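Local coordinates for Alpha/beta hydrolase fold protein (Ochrobactrum, PDB 4G9E) that hydrolyses N-acyl homoserine lactones as an AHL-lactonase with an alpha/beta hydrolase fold, and holds N-butanoyl-L-homoserine in its ligand pocket, at residues A[3-8]-A[62-67]; A[73-78]-A[182-187]; A[234-239]-A[266-271]; A[241-246]-A[255-260]. All coordinates share one frame; numbering follows the deposited sequence.

In the fold
From the N terminus, the chain enters strand 4-10 at the outer edge of the mixed sheet, and contact 1 closes the first loop, joining that strand to the turn that follows strand 52-57. Contact 2 opens just afterwards and spans 104 residues, bringing the junction of helices 71-74 and 77-91 against helix 182-194; it touches contact 1 through Asp-67 and Tyr-75. Contacts 3 and 4 lie on the other side of the chain's centre from contact 2. Both use helix 255-270: contact 3 ties its C-terminal end to the loop 234-239, and contact 4, nested inside that loop closure, ties its first turns to strand 241-243, the opposite outermost strand of the sheet.

Contact 1: A[3-8]-A[62-67]; sequences INYHEL and HGKSTD
Tyr-5 and Lys-64 meet at the surface, where the phenol end of the tyrosine lies against the aliphatic part of the lysine. This packing is the direct touch between the two segments: Tyr-5 OH comes to 3.4 Å from Lys-64 CB, and Tyr-5 CE1 lies 4.0 Å from Lys-64 CD, the two side chains passing at a slant. With its CG anti to the backbone N (chi1 175°), the tyrosine reaches out to the loop. The lysine chain runs past the ring and carries its amino group away from the strand.

Hydrogen bonding links the segments through Glu-7, two residues along from Tyr-5. Tyr-5 OH donates to Glu-7 OE2 over 2.7 Å, using the anti lone pair of that oxygen, which lies in the plane of the phenol ring. A water molecule donates to the same Glu-7 OE2 at 3.0 Å and to Lys-64 O at 2.7 Å, bridging strand and loop where no direct hydrogen bond joins them. OE2 thus accepts from two donors, while the other carboxylate oxygen, OE1, forms a salt bridge with Arg-14.

The backbone of the loop is shaped by a type II' turn, closed by Ser-65 N to His-62 O at 3.0 Å, with Gly-63 at its second position. Asp-58 OD2 accepts from Lys-64 N, and the backbone O of Asp-58 bonds Ser-65 OG.

Strand 4-10 pairs with strand 13-19 as an antiparallel hairpin, the usual N-terminal edge of the alpha/beta hydrolase sheet, and here it meets the turn that follows strand 52-57.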
loop_
_atom_site.group_PDB
_atom_site.type_symbol
_atom_site.label_atom_id
_atom_site.label_comp_id
_atom_site.label_asym_id
_atom_site.label_seq_id
_atom_site.Cartn_x
_atom_site.Cartn_y
_atom_site.Cartn_z
ATOM N N ILE A 3 -11.429 16.755 5.095
ATOM C CA ILE A 3 -11.344 15.309 4.953
ATOM C C ILE A 3 -12.475 14.698 5.750
ATOM O O ILE A 3 -12.653 15.010 6.929
ATOM C CB ILE A 3 -10.014 14.759 5.482
ATOM C CG1 ILE A 3 -8.845 15.406 4.742
ATOM C CG2 ILE A 3 -9.968 13.242 5.340
ATOM C CD1 ILE A 3 -8.937 15.287 3.235
ATOM N N ASN A 4 -13.247 13.835 5.103
ATOM C CA ASN A 4 -14.364 13.188 5.765
ATOM C C ASN A 4 -13.960 11.837 6.324
ATOM O O ASN A 4 -13.527 10.951 5.587
ATOM C CB ASN A 4 -15.549 13.079 4.811
ATOM C CG ASN A 4 -16.168 14.432 4.511
ATOM O OD1 ASN A 4 -16.448 15.215 5.423
ATOM N ND2 ASN A 4 -16.358 14.728 3.231
ATOM N N TYR A 5 -14.086 11.712 7.640
ATOM C CA TYR A 5 -13.743 10.498 8.356
ATOM C C TYR A 5 -15.017 9.765 8.734
ATOM O O TYR A 5 -15.972 10.371 9.221
ATOM C CB TYR A 5 -12.962 10.846 9.623
ATOM C CG TYR A 5 -12.669 9.654 10.501
ATOM C CD1 TYR A 5 -11.475 8.960 10.381
ATOM C CD2 TYR A 5 -13.590 9.217 11.445
ATOM C CE1 TYR A 5 -11.199 7.868 11.176
ATOM C CE2 TYR A 5 -13.325 8.121 12.245
ATOM C CZ TYR A 5 -12.127 7.452 12.105
ATOM O OH TYR A 5 -11.854 6.363 12.898
ATOM N N HIS A 6 -15.035 8.458 8.514
ATOM C CA HIS A 6 -16.153 7.661 8.986
ATOM C C HIS A 6 -15.732 6.211 9.164
ATOM O O HIS A 6 -14.674 5.811 8.697
ATOM C CB HIS A 6 -17.380 7.821 8.075
ATOM C CG HIS A 6 -17.182 7.313 6.679
ATOM N ND1 HIS A 6 -16.323 7.906 5.778
ATOM C CD2 HIS A 6 -17.761 6.281 6.023
ATOM C CE1 HIS A 6 -16.370 7.248 4.633
ATOM N NE2 HIS A 6 -17.237 6.259 4.755
ATOM N N GLU A 7 -16.543 5.435 9.870
ATOM C CA GLU A 7 -16.193 4.056 10.175
ATOM C C GLU A 7 -17.213 3.091 9.597
ATOM O O GLU A 7 -18.413 3.366 9.584
ATOM C CB GLU A 7 -16.045 3.873 11.688
ATOM C CG GLU A 7 -14.891 4.689 12.248
ATOM C CD GLU A 7 -14.902 4.802 13.753
ATOM O OE1 GLU A 7 -15.895 4.385 14.389
ATOM O OE2 GLU A 7 -13.905 5.316 14.302
ATOM N N LEU A 8 -16.711 1.968 9.095
ATOM C CA LEU A 8 -17.548 0.927 8.517
ATOM C C LEU A 8 -17.528 -0.315 9.389
ATOM O O LEU A 8 -16.471 -0.748 9.836
ATOM C CB LEU A 8 -17.035 0.546 7.134
ATOM C CG LEU A 8 -17.030 1.624 6.052
ATOM C CD1 LEU A 8 -16.401 1.085 4.773
ATOM C CD2 LEU A 8 -18.443 2.133 5.793
ATOM N N HIS A 62 -4.748 -1.763 12.581
ATOM C CA HIS A 62 -3.928 -0.589 12.317
ATOM C C HIS A 62 -4.716 0.700 12.518
ATOM O O HIS A 62 -5.938 0.734 12.367
ATOM C CB HIS A 62 -3.432 -0.617 10.869
ATOM C CG HIS A 62 -2.439 -1.698 10.570
ATOM N ND1 HIS A 62 -2.788 -3.028 10.456
ATOM C CD2 HIS A 62 -1.107 -1.641 10.337
ATOM C CE1 HIS A 62 -1.709 -3.738 10.175
ATOM N NE2 HIS A 62 -0.674 -2.922 10.099
ATOM N N GLY A 63 -4.001 1.775 12.822
ATOM C CA GLY A 63 -4.613 3.087 12.900
ATOM C C GLY A 63 -5.836 3.131 13.793
ATOM O O GLY A 63 -5.816 2.656 14.931
ATOM N N LYS A 64 -6.884 3.731 13.287
ATOM C CA LYS A 64 -8.133 3.911 14.005
ATOM C C LYS A 64 -9.135 2.753 13.767
ATOM O O LYS A 64 -10.225 2.796 14.223
ATOM C CB LYS A 64 -8.774 5.260 13.633
ATOM C CG LYS A 64 -7.882 6.404 14.056
ATOM C CD LYS A 64 -8.519 7.749 14.079
ATOM C CE LYS A 64 -7.450 8.752 14.468
ATOM N NZ LYS A 64 -7.123 8.692 15.896
ATOM N N SER A 65 -8.742 1.751 13.002
ATOM C CA SER A 65 -9.567 0.558 12.860
ATOM C C SER A 65 -9.425 -0.298 14.103
ATOM O O SER A 65 -8.449 -0.173 14.835
ATOM C CB SER A 65 -9.148 -0.233 11.627
ATOM O OG SER A 65 -9.547 0.458 10.457
ATOM N N THR A 66 -10.401 -1.166 14.346
ATOM C CA THR A 66 -10.279 -2.120 15.438
ATOM C C THR A 66 -9.320 -3.224 15.038
ATOM O O THR A 66 -9.011 -3.404 13.855
ATOM C CB THR A 66 -11.633 -2.763 15.825
ATOM O OG1 THR A 66 -12.179 -3.475 14.708
ATOM C CG2 THR A 66 -12.624 -1.706 16.289
ATOM N N ASP A 67 -8.833 -3.958 16.028
ATOM C CA ASP A 67 -8.160 -5.205 15.726
ATOM C C ASP A 67 -9.136 -6.103 14.967
ATOM O O ASP A 67 -10.351 -5.916 15.031
ATOM C CB ASP A 67 -7.667 -5.880 17.007
ATOM C CG ASP A 67 -6.511 -5.136 17.652
ATOM O OD1 ASP A 67 -5.931 -4.233 17.002
ATOM O OD2 ASP A 67 -6.171 -5.470 18.806
HETATM O O HOH W 1 -11.289 4.818 15.722
#

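Contact 2: A[73-78]-A[182-187]; sequences RSYSME and GRARRI
Tyr-75 and Ala-184 bring the two backbones together, their CA atoms 5.1 Å apart. Tyr-75 sits at the centre of an inverse gamma turn (phi -88°, psi 74°) between helices 71-74 and 77-91, facing the first turns of helix 182-194. Ser-76 then caps the second helix through its OG, and neighbouring Met-77 reaches the bound N-butanoyl-L-homoserine.

The tyrosine ring lies flat on the helix. Ala-184 CB stands over its centre, 3.5 Å from the centroid and 9° off the ring normal, a CH-pi contact; Ala-184 CA approaches Tyr-75 CD2 at 3.4 Å over the same face. Ile-187 comes from another direction: its CD1 is at the ring edge, while its CG2 meets Tyr-75 O at 3.4 Å. The phenol hydroxyl looks elsewhere, bonding to Asp-181 and to Ala-68 N, and Asp-181 also forms a salt bridge with Arg-183.

A leucine in place of Tyr-75 would probably leave the methyl of Ala-184 without its aromatic face and Asp-181 without its hydroxyl mate.

Between these segments the adhesion is thus apolar, without any hydrogen bond across, whereas the polar end of the ring is fixed by Asp-181 and Ala-68.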
loop_
_atom_site.group_PDB
_atom_site.type_symbol
_atom_site.label_atom_id
_atom_site.label_comp_id
_atom_site.label_asym_id
_atom_site.label_seq_id
_atom_site.Cartn_x
_atom_site.Cartn_y
_atom_site.Cartn_z
ATOM N N ARG A 73 -8.012 -14.946 9.852
ATOM C CA ARG A 73 -8.585 -14.650 8.550
ATOM C C ARG A 73 -8.008 -13.368 7.965
ATOM O O ARG A 73 -7.734 -13.288 6.770
ATOM C CB ARG A 73 -10.095 -14.500 8.678
ATOM C CG ARG A 73 -10.783 -14.129 7.388
ATOM C CD ARG A 73 -12.211 -13.688 7.642
ATOM N NE ARG A 73 -12.854 -13.285 6.396
ATOM C CZ ARG A 73 -13.757 -12.320 6.301
ATOM N NH1 ARG A 73 -14.126 -11.650 7.382
ATOM N NH2 ARG A 73 -14.284 -12.017 5.123
ATOM N N SER A 74 -7.842 -12.355 8.806
ATOM C CA SER A 74 -7.609 -10.996 8.316
ATOM C C SER A 74 -6.157 -10.604 8.081
ATOM O O SER A 74 -5.865 -9.840 7.154
ATOM C CB SER A 74 -8.231 -9.985 9.277
ATOM O OG SER A 74 -9.626 -10.163 9.369
ATOM N N TYR A 75 -5.259 -11.082 8.938
ATOM C CA TYR A 75 -3.894 -10.569 8.945
ATOM C C TYR A 75 -3.010 -11.337 7.967
ATOM O O TYR A 75 -2.185 -12.169 8.358
ATOM C CB TYR A 75 -3.312 -10.623 10.352
ATOM C CG TYR A 75 -3.979 -9.728 11.375
ATOM C CD1 TYR A 75 -4.658 -8.569 11.009
ATOM C CD2 TYR A 75 -3.877 -10.025 12.727
ATOM C CE1 TYR A 75 -5.231 -7.750 11.972
ATOM C CE2 TYR A 75 -4.439 -9.216 13.690
ATOM C CZ TYR A 75 -5.109 -8.072 13.309
ATOM O OH TYR A 75 -5.684 -7.248 14.249
ATOM N N SER A 76 -3.216 -11.064 6.685
ATOM C CA SER A 76 -2.406 -11.638 5.624
ATOM C C SER A 76 -2.614 -10.770 4.403
ATOM O O SER A 76 -3.602 -10.044 4.313
ATOM C CB SER A 76 -2.823 -13.076 5.314
ATOM O OG SER A 76 -4.100 -13.108 4.700
ATOM N N MET A 77 -1.702 -10.846 3.450
ATOM C CA MET A 77 -1.864 -10.032 2.257
ATOM C C MET A 77 -3.216 -10.285 1.578
ATOM O O MET A 77 -3.904 -9.348 1.171
ATOM C CB MET A 77 -0.685 -10.245 1.314
ATOM C CG MET A 77 0.597 -9.638 1.870
ATOM S SD MET A 77 2.049 -10.349 1.120
ATOM C CE MET A 77 3.323 -9.328 1.863
ATOM N N GLU A 78 -3.604 -11.555 1.477
ATOM C CA GLU A 78 -4.872 -11.905 0.851
ATOM C C GLU A 78 -6.069 -11.544 1.743
ATOM O O GLU A 78 -7.111 -11.136 1.233
ATOM C CB GLU A 78 -4.881 -13.377 0.423
ATOM C CG GLU A 78 -4.786 -14.397 1.555
ATOM C CD GLU A 78 -3.362 -14.785 1.954
ATOM O OE1 GLU A 78 -2.401 -14.005 1.754
ATOM O OE2 GLU A 78 -3.215 -15.894 2.495
ATOM N N GLY A 182 0.449 -6.314 17.092
ATOM C CA GLY A 182 1.662 -6.999 16.683
ATOM C C GLY A 182 1.427 -8.382 16.097
ATOM O O GLY A 182 2.240 -8.881 15.317
ATOM N N ARG A 183 0.322 -9.015 16.473
ATOM C CA ARG A 183 -0.045 -10.292 15.865
ATOM C C ARG A 183 -0.142 -10.164 14.352
ATOM O O ARG A 183 0.152 -11.109 13.621
ATOM C CB ARG A 183 -1.377 -10.799 16.417
ATOM C CG ARG A 183 -1.347 -11.072 17.905
ATOM C CD ARG A 183 -2.717 -11.459 18.435
ATOM N NE ARG A 183 -3.694 -10.405 18.189
ATOM C CZ ARG A 183 -4.995 -10.522 18.423
ATOM N NH1 ARG A 183 -5.481 -11.654 18.919
ATOM N NH2 ARG A 183 -5.809 -9.507 18.162
ATOM N N ALA A 184 -0.561 -8.993 13.883
ATOM C CA ALA A 184 -0.709 -8.770 12.455
ATOM C C ALA A 184 0.639 -8.831 11.744
ATOM O O ALA A 184 0.729 -9.342 10.631
ATOM C CB ALA A 184 -1.413 -7.443 12.183
ATOM N N ARG A 185 1.686 -8.304 12.373
ATOM C CA ARG A 185 3.017 -8.402 11.792
ATOM C C ARG A 185 3.456 -9.855 11.682
ATOM O O ARG A 185 3.870 -10.315 10.617
ATOM C CB ARG A 185 4.030 -7.620 12.627
ATOM C CG ARG A 185 3.908 -6.111 12.463
ATOM C CD ARG A 185 5.031 -5.380 13.181
ATOM N NE ARG A 185 4.912 -5.452 14.634
ATOM C CZ ARG A 185 4.391 -4.496 15.399
ATOM N NH1 ARG A 185 3.925 -3.378 14.857
ATOM N NH2 ARG A 185 4.343 -4.654 16.717
ATOM N N ARG A 186 3.352 -10.582 12.787
ATOM C CA ARG A 186 3.842 -11.951 12.830
ATOM C C ARG A 186 3.111 -12.842 11.834
ATOM O O ARG A 186 3.737 -13.561 11.053
ATOM C CB ARG A 186 3.714 -12.524 14.238
ATOM C CG ARG A 186 4.086 -13.993 14.311
ATOM C CD ARG A 186 4.104 -14.524 15.733
ATOM N NE ARG A 186 2.921 -14.138 16.497
ATOM C CZ ARG A 186 1.759 -14.785 16.479
ATOM N NH1 ARG A 186 1.592 -15.861 15.717
ATOM N NH2 ARG A 186 0.756 -14.349 17.228
ATOM N N ILE A 187 1.784 -12.795 11.869
ATOM C CA ILE A 187 0.987 -13.698 11.052
ATOM C C ILE A 187 1.123 -13.359 9.568
ATOM O O ILE A 187 1.324 -14.243 8.739
ATOM C CB ILE A 187 -0.484 -13.707 11.500
ATOM C CG1 ILE A 187 -0.595 -14.224 12.940
ATOM C CG2 ILE A 187 -1.311 -14.585 10.583
ATOM C CD1 ILE A 187 -1.937 -13.967 13.572
#

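Contact 3: A[234-239]-A[266-271]; sequences NLWEGK and IRDCTQ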
loop_
_atom_site.group_PDB
_atom_site.type_symbol
_atom_site.label_atom_id
_atom_site.label_comp_id
_atom_site.label_asym_id
_atom_site.label_seq_id
_atom_site.Cartn_x
_atom_site.Cartn_y
_atom_site.Cartn_z
ATOM N N ASN A 234 1.627 -5.272 -18.134
ATOM C CA ASN A 234 1.340 -3.962 -18.702
ATOM C C ASN A 234 1.947 -2.889 -17.812
ATOM O O ASN A 234 1.253 -2.249 -17.019
ATOM C CB ASN A 234 -0.171 -3.791 -18.808
ATOM C CG ASN A 234 -0.575 -2.491 -19.460
ATOM O OD1 ASN A 234 0.254 -1.757 -20.000
ATOM N ND2 ASN A 234 -1.870 -2.197 -19.413
ATOM N N LEU A 235 3.262 -2.722 -17.928
ATOM C CA LEU A 235 4.006 -1.796 -17.087
ATOM C C LEU A 235 3.804 -0.365 -17.579
ATOM O O LEU A 235 4.137 -0.026 -18.719
ATOM C CB LEU A 235 5.491 -2.145 -17.103
ATOM C CG LEU A 235 6.409 -1.297 -16.229
ATOM C CD1 LEU A 235 5.975 -1.342 -14.772
ATOM C CD2 LEU A 235 7.849 -1.760 -16.388
ATOM N N TRP A 236 3.247 0.473 -16.713
ATOM C CA TRP A 236 2.926 1.849 -17.079
ATOM C C TRP A 236 4.174 2.623 -17.479
ATOM O O TRP A 236 5.149 2.690 -16.724
ATOM C CB TRP A 236 2.221 2.522 -15.910
ATOM C CG TRP A 236 1.870 3.957 -16.130
ATOM C CD1 TRP A 236 0.930 4.460 -16.986
ATOM C CD2 TRP A 236 2.436 5.082 -15.449
ATOM N NE1 TRP A 236 0.887 5.834 -16.882
ATOM C CE2 TRP A 236 1.801 6.238 -15.943
ATOM C CE3 TRP A 236 3.423 5.221 -14.470
ATOM C CZ2 TRP A 236 2.117 7.515 -15.484
ATOM C CZ3 TRP A 236 3.734 6.485 -14.017
ATOM C CH2 TRP A 236 3.083 7.615 -14.526
ATOM N N GLU A 237 4.123 3.197 -18.678
ATOM C CA GLU A 237 5.236 3.948 -19.272
ATOM C C GLU A 237 6.476 3.089 -19.543
ATOM O O GLU A 237 7.550 3.602 -19.845
ATOM C CB GLU A 237 5.551 5.229 -18.484
ATOM C CG GLU A 237 4.409 6.232 -18.564
ATOM C CD GLU A 237 4.724 7.589 -17.961
ATOM O OE1 GLU A 237 5.724 7.716 -17.218
ATOM O OE2 GLU A 237 3.949 8.531 -18.233
ATOM N N GLY A 238 6.304 1.773 -19.455
ATOM C CA GLY A 238 7.302 0.828 -19.924
ATOM C C GLY A 238 8.551 0.703 -19.084
ATOM O O GLY A 238 9.530 0.097 -19.510
ATOM N N LYS A 239 8.546 1.309 -17.921
ATOM C CA LYS A 239 9.691 1.211 -17.027
ATOM C C LYS A 239 9.271 1.385 -15.572
ATOM O O LYS A 239 8.202 1.859 -15.308
ATOM C CB LYS A 239 10.786 2.225 -17.393
ATOM C CG LYS A 239 10.367 3.626 -17.090
ATOM C CD LYS A 239 11.486 4.601 -17.538
ATOM C CE LYS A 239 12.784 4.346 -16.741
ATOM N NZ LYS A 239 14.140 4.246 -17.451
ATOM N N ILE A 266 -3.265 8.359 -12.668
ATOM C CA ILE A 266 -4.715 8.418 -12.521
ATOM C C ILE A 266 -5.359 8.953 -13.802
ATOM O O ILE A 266 -6.324 8.377 -14.310
ATOM C CB ILE A 266 -5.155 9.268 -11.318
ATOM C CG1 ILE A 266 -4.659 8.657 -10.006
ATOM C CG2 ILE A 266 -6.670 9.408 -11.297
ATOM C CD1 ILE A 266 -4.766 9.608 -8.826
ATOM N N ARG A 267 -4.817 10.042 -14.341
ATOM C CA ARG A 267 -5.342 10.603 -15.583
ATOM C C ARG A 267 -5.312 9.546 -16.688
ATOM O O ARG A 267 -6.296 9.356 -17.409
ATOM C CB ARG A 267 -4.534 11.849 -15.982
ATOM C CG ARG A 267 -5.114 12.667 -17.129
ATOM C CD ARG A 267 -4.811 12.117 -18.517
ATOM N NE ARG A 267 -3.412 11.773 -18.737
ATOM C CZ ARG A 267 -2.460 12.625 -19.118
ATOM N NH1 ARG A 267 -1.228 12.171 -19.291
ATOM N NH2 ARG A 267 -2.727 13.918 -19.337
ATOM N N ASP A 268 -4.186 8.858 -16.822
ATOM C CA ASP A 268 -4.035 7.860 -17.866
ATOM C C ASP A 268 -5.033 6.715 -17.716
ATOM O O ASP A 268 -5.541 6.203 -18.706
ATOM C CB ASP A 268 -2.619 7.291 -17.892
ATOM C CG ASP A 268 -1.577 8.266 -18.407
ATOM O OD1 ASP A 268 -1.919 9.377 -18.884
ATOM O OD2 ASP A 268 -0.392 7.875 -18.342
ATOM N N CYS A 269 -5.302 6.302 -16.479
ATOM C CA CYS A 269 -6.167 5.149 -16.229
ATOM C C CYS A 269 -7.652 5.479 -16.263
ATOM O O CYS A 269 -8.478 4.569 -16.334
ATOM C CB CYS A 269 -5.846 4.536 -14.868
ATOM S SG CYS A 269 -4.269 3.694 -14.761
ATOM N N THR A 270 -7.993 6.765 -16.197
ATOM C CA THR A 270 -9.387 7.164 -16.037
ATOM C C THR A 270 -9.901 8.158 -17.069
ATOM O O THR A 270 -11.107 8.294 -17.230
ATOM C CB THR A 270 -9.663 7.766 -14.636
ATOM O OG1 THR A 270 -8.971 9.015 -14.498
ATOM C CG2 THR A 270 -9.225 6.813 -13.536
ATOM N N GLN A 271 -9.003 8.874 -17.743
ATOM C CA GLN A 271 -9.434 9.918 -18.670
ATOM C C GLN A 271 -8.767 9.856 -20.028
ATOM O O GLN A 271 -8.780 10.826 -20.779
ATOM C CB GLN A 271 -9.309 11.307 -18.052
ATOM C CG GLN A 271 -10.655 11.853 -17.590
ATOM C CD GLN A 271 -11.712 11.873 -18.697
ATOM O OE1 GLN A 271 -11.559 12.537 -19.727
ATOM N NE2 GLN A 271 -12.798 11.148 -18.477
HETATM O O HOH W 2 1.740 8.813 -19.683
#
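The backbones of loop 234-239 and the last turns of helix 255-270 stay well apart, the CA atoms of Trp-236 and Asp-268 lying 9.2 Å from each other, and side chains span the interval. Trp-236 NE1 donates to Asp-268 OD2 over 2.8 Å at a nearly straight 163°, the acceptor lying in the indole plane and offering its anti lone pair. The indole extends toward the helix because its CG is anti to the backbone N (chi1 178°). OD2 meets the indole at its N-H edge, and the carboxylate plane is turned 56° from the ring.

The two aspartate oxygens divide the work. OD1 is gripped side-on by the preceding residue, with Arg-267 NE at 2.8 Å and NH1 at 2.9 Å, a salt bridge within the helix; OD2 takes the indole and a water. That water also donates to Glu-237 OE2, at 2.7 Å, bridging two acidic groups whose OE2 and OD2 atoms are 4.4 Å apart. Their repulsion is probably eased by Arg-267, which binds Asp-268, and by Arg-264, which forms a salt bridge with Glu-237. Glu-237 also covers the indole, its CG 3.7 Å above one face, while Phe-265 meets the ring edge-to-face.

A backbone bond from Gly-238 N to Leu-235 O closes the turn that bears Trp-236 and Glu-237. The contact thereby fastens the loop leading into strand 241-243 to the C-terminal helix, which flanks the sheet as in other alpha/beta hydrolase folds.

Contact 4: A[241-246]-A[255-260]; sequences HVIDNA and PAEFDA
Ile-243 reaches from the last strand toward helix 255-270, with Glu-257 running alongside it in the opposite direction and the backbone of Phe-258 at its far end. At the start of the side chain, Ile-243 CB is 4.0 Å from Glu-257 OE1. From there the two branches part. Ile-243 CG2 sits over the flat of the carboxylate, 3.5 Å from Glu-257 CD and only slightly farther from each of its oxygens. The other branch, CG1, passes Glu-257 CG at 4.0 Å. Beyond it the CD1 methyl ends 3.8 Å from Phe-258 CA, close to the helix backbone; Phe-258 itself turns its ring away, to meet Phe-99 edge-to-face.

Strand 241-243 is the outermost on this side of the sheet and pairs in parallel with strand 211-216. In alpha/beta hydrolases the connection from the last strand to the C-terminal helix commonly carries the catalytic histidine, and this contact packs the two ends of that connection against each other.

Were Ile-243 cut back to alanine, the loss of both branches would probably open a gap beside Phe-258 CA and leave the Glu-257 chain freer to turn.

Glu-257 is extended, with its CG anti to the backbone N (chi1 -172°), which carries the carboxylate over to the strand. There water links it to the backbone: one molecule donates to Glu-257 OE1 at 2.7 Å and to Val-242 O at 2.9 Å, and another joins Glu-257 OE2 with Asp-244 O, which lies 2.7 Å from that water. The carboxylate of Asp-244 has its own partner in Arg-217.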
loop_
_atom_site.group_PDB
_atom_site.type_symbol
_atom_site.label_atom_id
_atom_site.label_comp_id
_atom_site.label_asym_id
_atom_site.label_seq_id
_atom_site.Cartn_x
_atom_site.Cartn_y
_atom_site.Cartn_z
ATOM N N HIS A 241 9.962 3.458 -12.158
ATOM C CA HIS A 241 10.330 4.854 -11.930
ATOM C C HIS A 241 11.048 5.011 -10.600
ATOM O O HIS A 241 10.690 4.351 -9.615
ATOM C CB HIS A 241 9.078 5.734 -11.919
ATOM C CG HIS A 241 8.428 5.892 -13.258
ATOM N ND1 HIS A 241 9.051 6.509 -14.321
ATOM C CD2 HIS A 241 7.196 5.542 -13.698
ATOM C CE1 HIS A 241 8.239 6.516 -15.363
ATOM N NE2 HIS A 241 7.106 5.937 -15.010
ATOM N N VAL A 242 12.041 5.894 -10.568
ATOM C CA VAL A 242 12.842 6.107 -9.379
ATOM C C VAL A 242 12.952 7.603 -9.098
ATOM O O VAL A 242 13.279 8.394 -9.985
ATOM C CB VAL A 242 14.246 5.479 -9.550
ATOM C CG1 VAL A 242 15.126 5.781 -8.355
ATOM C CG2 VAL A 242 14.125 3.970 -9.765
ATOM N N ILE A 243 12.661 7.978 -7.857
ATOM C CA ILE A 243 12.707 9.363 -7.410
ATOM C C ILE A 243 13.939 9.602 -6.542
ATOM O O ILE A 243 14.134 8.936 -5.532
ATOM C CB ILE A 243 11.437 9.707 -6.612
ATOM C CG1 ILE A 243 10.199 9.599 -7.512
ATOM C CG2 ILE A 243 11.559 11.088 -5.976
ATOM C CD1 ILE A 243 8.882 9.674 -6.764
ATOM N N ASP A 244 14.780 10.549 -6.940
ATOM C CA ASP A 244 15.964 10.882 -6.157
ATOM C C ASP A 244 15.572 11.503 -4.819
ATOM O O ASP A 244 14.509 12.103 -4.695
ATOM C CB ASP A 244 16.846 11.883 -6.907
ATOM C CG ASP A 244 17.438 11.320 -8.186
ATOM O OD1 ASP A 244 17.331 10.101 -8.424
ATOM O OD2 ASP A 244 18.034 12.114 -8.950
ATOM N N ASN A 245 16.435 11.360 -3.822
ATOM C CA ASN A 245 16.243 12.031 -2.534
ATOM C C ASN A 245 14.971 11.591 -1.851
ATOM O O ASN A 245 14.268 12.387 -1.225
ATOM C CB ASN A 245 16.228 13.552 -2.701
ATOM C CG ASN A 245 17.426 14.059 -3.447
ATOM O OD1 ASN A 245 17.301 14.839 -4.389
ATOM N ND2 ASN A 245 18.602 13.600 -3.049
ATOM N N ALA A 246 14.666 10.312 -1.999
ATOM C CA ALA A 246 13.549 9.710 -1.296
ATOM C C ALA A 246 13.884 8.261 -1.014
ATOM O O ALA A 246 14.685 7.655 -1.725
ATOM C CB ALA A 246 12.281 9.791 -2.135
ATOM N N PRO A 255 6.706 14.883 -1.990
ATOM C CA PRO A 255 5.326 14.835 -2.488
ATOM C C PRO A 255 5.107 15.401 -3.886
ATOM O O PRO A 255 4.336 14.816 -4.642
ATOM C CB PRO A 255 4.538 15.635 -1.447
ATOM C CG PRO A 255 5.361 15.522 -0.195
ATOM C CD PRO A 255 6.794 15.529 -0.669
ATOM N N ALA A 256 5.747 16.505 -4.237
ATOM C CA ALA A 256 5.513 17.081 -5.554
ATOM C C ALA A 256 5.947 16.136 -6.668
ATOM O O ALA A 256 5.225 15.966 -7.654
ATOM C CB ALA A 256 6.221 18.411 -5.684
ATOM N N GLU A 257 7.123 15.535 -6.526
ATOM C CA GLU A 257 7.606 14.612 -7.546
ATOM C C GLU A 257 6.770 13.333 -7.593
ATOM O O GLU A 257 6.418 12.840 -8.670
ATOM C CB GLU A 257 9.081 14.282 -7.341
ATOM C CG GLU A 257 9.666 13.481 -8.485
ATOM C CD GLU A 257 11.175 13.523 -8.527
ATOM O OE1 GLU A 257 11.764 12.699 -9.253
ATOM O OE2 GLU A 257 11.770 14.379 -7.842
ATOM N N PHE A 258 6.442 12.795 -6.425
ATOM C CA PHE A 258 5.591 11.618 -6.372
ATOM C C PHE A 258 4.217 11.912 -6.985
ATOM O O PHE A 258 3.689 11.121 -7.770
ATOM C CB PHE A 258 5.435 11.131 -4.933
ATOM C CG PHE A 258 4.419 10.030 -4.794
ATOM C CD1 PHE A 258 4.762 8.708 -5.026
ATOM C CD2 PHE A 258 3.101 10.332 -4.492
ATOM C CE1 PHE A 258 3.801 7.705 -4.932
ATOM C CE2 PHE A 258 2.141 9.351 -4.405
ATOM C CZ PHE A 258 2.489 8.037 -4.619
ATOM N N ASP A 259 3.641 13.053 -6.619
ATOM C CA ASP A 259 2.314 13.417 -7.090
ATOM C C ASP A 259 2.279 13.586 -8.603
ATOM O O ASP A 259 1.242 13.355 -9.217
ATOM C CB ASP A 259 1.811 14.704 -6.428
ATOM C CG ASP A 259 1.391 14.513 -4.981
ATOM O OD1 ASP A 259 1.277 13.360 -4.515
ATOM O OD2 ASP A 259 1.151 15.545 -4.313
ATOM N N ALA A 260 3.387 14.006 -9.209
ATOM C CA ALA A 260 3.442 14.080 -10.668
ATOM C C ALA A 260 3.172 12.699 -11.273
ATOM O O ALA A 260 2.386 12.565 -12.213
ATOM C CB ALA A 260 4.789 14.624 -11.132
HETATM O O HOH W 3 11.772 10.631 -11.059
HETATM O O HOH W 4 14.130 12.231 -9.132
HETATM O O HOH W 5 13.243 14.300 -5.724
#